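Local coordinates for protein Cys-Gly metallodipeptidase DUG1 (Saccharomyces cerevisiae, PDB 4G1P) that hydrolyses the dipeptide Cys-Gly as a zinc- or manganese-dependent dipeptidase and serves as the catalytic subunit of the glutathione-degrading DUG complex, at residues 178-190 with 423-435. Numbering follows the deposited sequence.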
loop_
_atom_site.group_PDB
_atom_site.type_symbol
_atom_site.label_atom_id
_atom_site.label_comp_id
_atom_site.label_asym_id
_atom_site.label_seq_id
_atom_site.Cartn_x
_atom_site.Cartn_y
_atom_site.Cartn_z
ATOM N N LEU A 178 -1.126 -26.445 11.927
ATOM C CA LEU A 178 -0.152 -27.523 11.758
ATOM C C LEU A 178 0.319 -28.039 13.116
ATOM O O LEU A 178 0.458 -29.254 13.330
ATOM C CB LEU A 178 1.047 -27.034 10.942
ATOM C CG LEU A 178 2.189 -28.035 10.739
ATOM C CD1 LEU A 178 1.731 -29.298 10.027
ATOM C CD2 LEU A 178 3.319 -27.377 9.980
ATOM N N ASP A 179 0.575 -27.078 14.005
ATOM C CA ASP A 179 0.868 -27.299 15.416
ATOM C C ASP A 179 0.017 -28.421 16.007
ATOM O O ASP A 179 0.538 -29.425 16.497
ATOM C CB ASP A 179 0.586 -26.003 16.174
ATOM C CG ASP A 179 1.201 -25.984 17.548
ATOM O OD1 ASP A 179 2.210 -26.695 17.748
ATOM O OD2 ASP A 179 0.684 -25.257 18.431
ATOM N N GLU A 180 -1.300 -28.245 15.945
ATOM C CA GLU A 180 -2.231 -29.234 16.464
ATOM C C GLU A 180 -2.070 -30.579 15.783
ATOM O O GLU A 180 -2.154 -31.630 16.435
ATOM C CB GLU A 180 -3.664 -28.755 16.300
ATOM C CG GLU A 180 -3.941 -27.436 16.972
ATOM C CD GLU A 180 -5.219 -26.790 16.459
ATOM O OE1 GLU A 180 -6.259 -27.486 16.404
ATOM O OE2 GLU A 180 -5.176 -25.589 16.103
ATOM N N LEU A 181 -1.835 -30.551 14.474
ATOM C CA LEU A 181 -1.715 -31.788 13.712
ATOM C C LEU A 181 -0.575 -32.663 14.214
ATOM O O LEU A 181 -0.734 -33.869 14.386
ATOM C CB LEU A 181 -1.531 -31.503 12.226
ATOM C CG LEU A 181 -1.435 -32.796 11.418
ATOM C CD1 LEU A 181 -2.655 -33.664 11.691
ATOM C CD2 LEU A 181 -1.291 -32.514 9.928
ATOM N N ILE A 182 0.574 -32.046 14.446
ATOM C CA ILE A 182 1.746 -32.779 14.882
ATOM C C ILE A 182 1.503 -33.402 16.249
ATOM O O ILE A 182 1.742 -34.593 16.447
ATOM C CB ILE A 182 2.961 -31.858 14.900
ATOM C CG1 ILE A 182 3.364 -31.545 13.465
ATOM C CG2 ILE A 182 4.109 -32.494 15.640
ATOM C CD1 ILE A 182 3.806 -30.128 13.279
ATOM N N LYS A 183 0.994 -32.598 17.179
ATOM C CA LYS A 183 0.678 -33.080 18.518
ATOM C C LYS A 183 -0.365 -34.181 18.476
ATOM O O LYS A 183 -0.247 -35.170 19.198
ATOM C CB LYS A 183 0.169 -31.948 19.399
ATOM C CG LYS A 183 1.217 -30.954 19.793
ATOM C CD LYS A 183 0.570 -29.724 20.397
ATOM C CE LYS A 183 1.599 -28.682 20.785
ATOM N NZ LYS A 183 0.965 -27.346 20.994
ATOM N N LYS A 184 -1.381 -34.004 17.632
ATOM C CA LYS A 184 -2.460 -34.980 17.505
ATOM C C LYS A 184 -1.947 -36.280 16.931
ATOM O O LYS A 184 -2.490 -37.348 17.188
ATOM C CB LYS A 184 -3.570 -34.449 16.592
ATOM C CG LYS A 184 -4.621 -35.500 16.191
ATOM C CD LYS A 184 -5.604 -34.977 15.147
ATOM C CE LYS A 184 -6.796 -35.904 14.972
ATOM N NZ LYS A 184 -8.033 -35.094 14.762
ATOM N N GLU A 185 -0.885 -36.195 16.153
ATOM C CA GLU A 185 -0.465 -37.351 15.393
ATOM C C GLU A 185 0.852 -37.913 15.894
ATOM O O GLU A 185 1.438 -38.807 15.275
ATOM C CB GLU A 185 -0.376 -36.976 13.924
ATOM C CG GLU A 185 -0.845 -38.067 13.017
ATOM C CD GLU A 185 -2.251 -38.527 13.318
ATOM O OE1 GLU A 185 -3.094 -37.672 13.658
ATOM O OE2 GLU A 185 -2.508 -39.746 13.207
ATOM N N ALA A 186 1.304 -37.388 17.027
ATOM C CA ALA A 186 2.549 -37.831 17.632
ATOM C C ALA A 186 2.525 -39.326 17.963
ATOM O O ALA A 186 3.543 -40.011 17.859
ATOM C CB ALA A 186 2.850 -37.009 18.872
ATOM N N ASN A 187 1.360 -39.826 18.360
ATOM C CA ASN A 187 1.215 -41.235 18.705
ATOM C C ASN A 187 0.365 -41.930 17.661
ATOM O O ASN A 187 -0.259 -42.962 17.927
ATOM C CB ASN A 187 0.602 -41.401 20.100
ATOM C CG ASN A 187 -0.412 -40.310 20.430
ATOM O OD1 ASN A 187 -0.641 -39.399 19.627
ATOM N ND2 ASN A 187 -1.024 -40.398 21.615
ATOM N N GLY A 188 0.355 -41.335 16.468
ATOM C CA GLY A 188 -0.408 -41.828 15.337
ATOM C C GLY A 188 0.490 -41.961 14.131
ATOM O O GLY A 188 1.383 -42.814 14.118
ATOM N N TYR A 189 0.275 -41.111 13.125
ATOM C CA TYR A 189 1.047 -41.200 11.886
ATOM C C TYR A 189 2.545 -41.059 12.138
ATOM O O TYR A 189 3.336 -41.644 11.421
ATOM C CB TYR A 189 0.581 -40.164 10.859
ATOM C CG TYR A 189 0.977 -40.472 9.439
ATOM C CD1 TYR A 189 2.267 -40.238 8.991
ATOM C CD2 TYR A 189 0.056 -40.983 8.539
ATOM C CE1 TYR A 189 2.639 -40.528 7.689
ATOM C CE2 TYR A 189 0.414 -41.271 7.228
ATOM C CZ TYR A 189 1.708 -41.045 6.813
ATOM O OH TYR A 189 2.079 -41.334 5.525
ATOM N N PHE A 190 2.925 -40.308 13.171
ATOM C CA PHE A 190 4.331 -40.040 13.460
ATOM C C PHE A 190 4.916 -40.890 14.594
ATOM O O PHE A 190 6.012 -40.591 15.086
ATOM C CB PHE A 190 4.507 -38.575 13.830
ATOM C CG PHE A 190 4.127 -37.626 12.738
ATOM C CD1 PHE A 190 4.408 -37.925 11.414
ATOM C CD2 PHE A 190 3.477 -36.439 13.033
ATOM C CE1 PHE A 190 4.065 -37.048 10.405
ATOM C CE2 PHE A 190 3.135 -35.558 12.025
ATOM C CZ PHE A 190 3.430 -35.863 10.707
ATOM N N ILE A 423 11.495 -20.997 11.495
ATOM C CA ILE A 423 10.685 -22.096 11.010
ATOM C C ILE A 423 9.821 -22.533 12.165
ATOM O O ILE A 423 10.150 -23.454 12.869
ATOM C CB ILE A 423 11.526 -23.262 10.528
ATOM C CG1 ILE A 423 12.564 -22.784 9.507
ATOM C CG2 ILE A 423 10.631 -24.322 9.936
ATOM C CD1 ILE A 423 13.641 -23.811 9.177
ATOM N N PRO A 424 8.704 -21.841 12.369
ATOM C CA PRO A 424 7.784 -22.015 13.493
ATOM C C PRO A 424 7.610 -23.429 14.079
ATOM O O PRO A 424 7.696 -23.507 15.303
ATOM C CB PRO A 424 6.472 -21.488 12.921
ATOM C CG PRO A 424 6.932 -20.353 12.051
ATOM C CD PRO A 424 8.240 -20.786 11.449
ATOM N N ILE A 425 7.366 -24.485 13.297
ATOM C CA ILE A 425 7.042 -25.784 13.923
ATOM C C ILE A 425 8.226 -26.601 14.399
ATOM O O ILE A 425 8.031 -27.686 14.953
ATOM C CB ILE A 425 6.200 -26.749 13.034
ATOM C CG1 ILE A 425 6.537 -26.566 11.561
ATOM C CG2 ILE A 425 4.706 -26.637 13.338
ATOM C CD1 ILE A 425 7.900 -27.060 11.210
ATOM N N THR A 426 9.435 -26.109 14.140
ATOM C CA THR A 426 10.643 -26.821 14.499
ATOM C C THR A 426 10.595 -27.262 15.973
ATOM O O THR A 426 10.833 -28.424 16.282
ATOM C CB THR A 426 11.903 -25.994 14.187
ATOM O OG1 THR A 426 13.072 -26.712 14.617
ATOM C CG2 THR A 426 11.851 -24.671 14.919
ATOM N N LEU A 427 10.211 -26.360 16.867
ATOM C CA LEU A 427 10.106 -26.693 18.280
ATOM C C LEU A 427 8.995 -27.694 18.549
ATOM O O LEU A 427 9.148 -28.584 19.393
ATOM C CB LEU A 427 9.866 -25.440 19.106
ATOM C CG LEU A 427 10.051 -25.571 20.614
ATOM C CD1 LEU A 427 11.351 -26.301 20.967
ATOM C CD2 LEU A 427 10.045 -24.185 21.215
ATOM N N THR A 428 7.881 -27.552 17.835
ATOM C CA THR A 428 6.779 -28.493 17.976
ATOM C C THR A 428 7.204 -29.898 17.562
ATOM O O THR A 428 6.802 -30.872 18.183
ATOM C CB THR A 428 5.525 -28.051 17.198
ATOM O OG1 THR A 428 5.023 -26.835 17.756
ATOM C CG2 THR A 428 4.436 -29.096 17.299
ATOM N N PHE A 429 8.036 -30.023 16.534
ATOM C CA PHE A 429 8.521 -31.355 16.174
ATOM C C PHE A 429 9.361 -31.947 17.299
ATOM O O PHE A 429 9.154 -33.099 17.725
ATOM C CB PHE A 429 9.304 -31.341 14.864
ATOM C CG PHE A 429 8.428 -31.400 13.639
ATOM C CD1 PHE A 429 7.584 -32.477 13.428
ATOM C CD2 PHE A 429 8.459 -30.388 12.686
ATOM C CE1 PHE A 429 6.779 -32.529 12.297
ATOM C CE2 PHE A 429 7.662 -30.451 11.556
ATOM C CZ PHE A 429 6.822 -31.514 11.366
ATOM N N GLN A 430 10.289 -31.142 17.799
ATOM C CA GLN A 430 11.202 -31.612 18.823
ATOM C C GLN A 430 10.468 -32.086 20.060
ATOM O O GLN A 430 10.658 -33.204 20.489
ATOM C CB GLN A 430 12.178 -30.522 19.204
ATOM C CG GLN A 430 13.049 -30.892 20.361
ATOM C CD GLN A 430 13.964 -29.758 20.738
ATOM O OE1 GLN A 430 15.048 -29.618 20.174
ATOM N NE2 GLN A 430 13.527 -28.925 21.685
ATOM N N ASP A 431 9.608 -31.238 20.605
ATOM C CA ASP A 431 8.898 -31.542 21.839
ATOM C C ASP A 431 7.808 -32.602 21.696
ATOM O O ASP A 431 7.735 -33.522 22.507
ATOM C CB ASP A 431 8.307 -30.270 22.438
ATOM C CG ASP A 431 9.372 -29.326 22.975
ATOM O OD1 ASP A 431 10.585 -29.642 22.860
ATOM O OD2 ASP A 431 8.993 -28.257 23.504
ATOM N N ALA A 432 6.961 -32.478 20.677
ATOM C CA ALA A 432 5.846 -33.399 20.515
ATOM C C ALA A 432 6.295 -34.822 20.201
ATOM O O ALA A 432 5.674 -35.787 20.649
ATOM C CB ALA A 432 4.892 -32.902 19.439
ATOM N N LEU A 433 7.362 -34.953 19.420
ATOM C CA LEU A 433 7.805 -36.267 18.984
ATOM C C LEU A 433 8.936 -36.769 19.868
ATOM O O LEU A 433 9.277 -37.955 19.848
ATOM C CB LEU A 433 8.252 -36.235 17.516
ATOM C CG LEU A 433 7.233 -35.837 16.442
ATOM C CD1 LEU A 433 7.765 -36.169 15.046
ATOM C CD2 LEU A 433 5.837 -36.457 16.682
ATOM N N ASN A 434 9.501 -35.854 20.648
ATOM C CA ASN A 434 10.698 -36.120 21.447
ATOM C C ASN A 434 11.822 -36.782 20.667
ATOM O O ASN A 434 12.220 -37.899 20.965
ATOM C CB ASN A 434 10.360 -36.896 22.720
ATOM C CG ASN A 434 9.466 -36.096 23.662
ATOM O OD1 ASN A 434 8.270 -36.375 23.777
ATOM N ND2 ASN A 434 10.040 -35.084 24.331
ATOM N N THR A 435 12.302 -36.077 19.648
ATOM C CA THR A 435 13.471 -36.485 18.885
ATOM C C THR A 435 14.319 -35.248 18.661
ATOM O O THR A 435 13.912 -34.144 19.015
ATOM C CB THR A 435 13.089 -37.028 17.507
ATOM O OG1 THR A 435 12.127 -36.151 16.906
ATOM C CG2 THR A 435 12.498 -38.417 17.628
#
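In the catalytic domain of this M20-family metallopeptidase, helices 178-185 and 426-433 lie side by side on one face of the mixed six-stranded sheet, where L178 and I425 meet over Y100 of strand 96-102. The helices run nearly parallel, their axes inclined by 17° and 9.3 Å apart at closest approach. I182 fills the middle of the seam. Its CD1 sits over one face of the F429 ring in a CH-pi contact, 4.1 Å from the centroid and shifted toward the rim, and also touches I425 CG2 at 3.6 Å. With chi1 at -71°, CG1 is turned to F429 CE1 while CG2, anti to the backbone N, is placed against T428 CG2 and A432 CB. F429 of helix 426-433 and F190, in the loop that follows helix 178-185, both rest on C166 and L98 of the sheet. On the outer side, T428 OG1 donates to D179 OD1 at 2.8 Å, arriving on the syn side but 33° out of the carboxylate plane; OD2 of the same carboxylate pairs with K183 NZ in a salt bridge whose hydrogen bond is weak. A valine in place of T428 would probably keep the methyl contact with I182 but leave D179 OD1 without its donor from helix 426-433, so that the carboxylate could turn more freely. At the I425 end the seam approaches the active site: that side chain lies about 6 Å from that of E171, the probable proton acceptor. At the other end L433 CD2 packs against A186 CB at 3.7 Å and F190 CB at 3.8 Å, and A186 CB also lies 3.6 Å from A432 O.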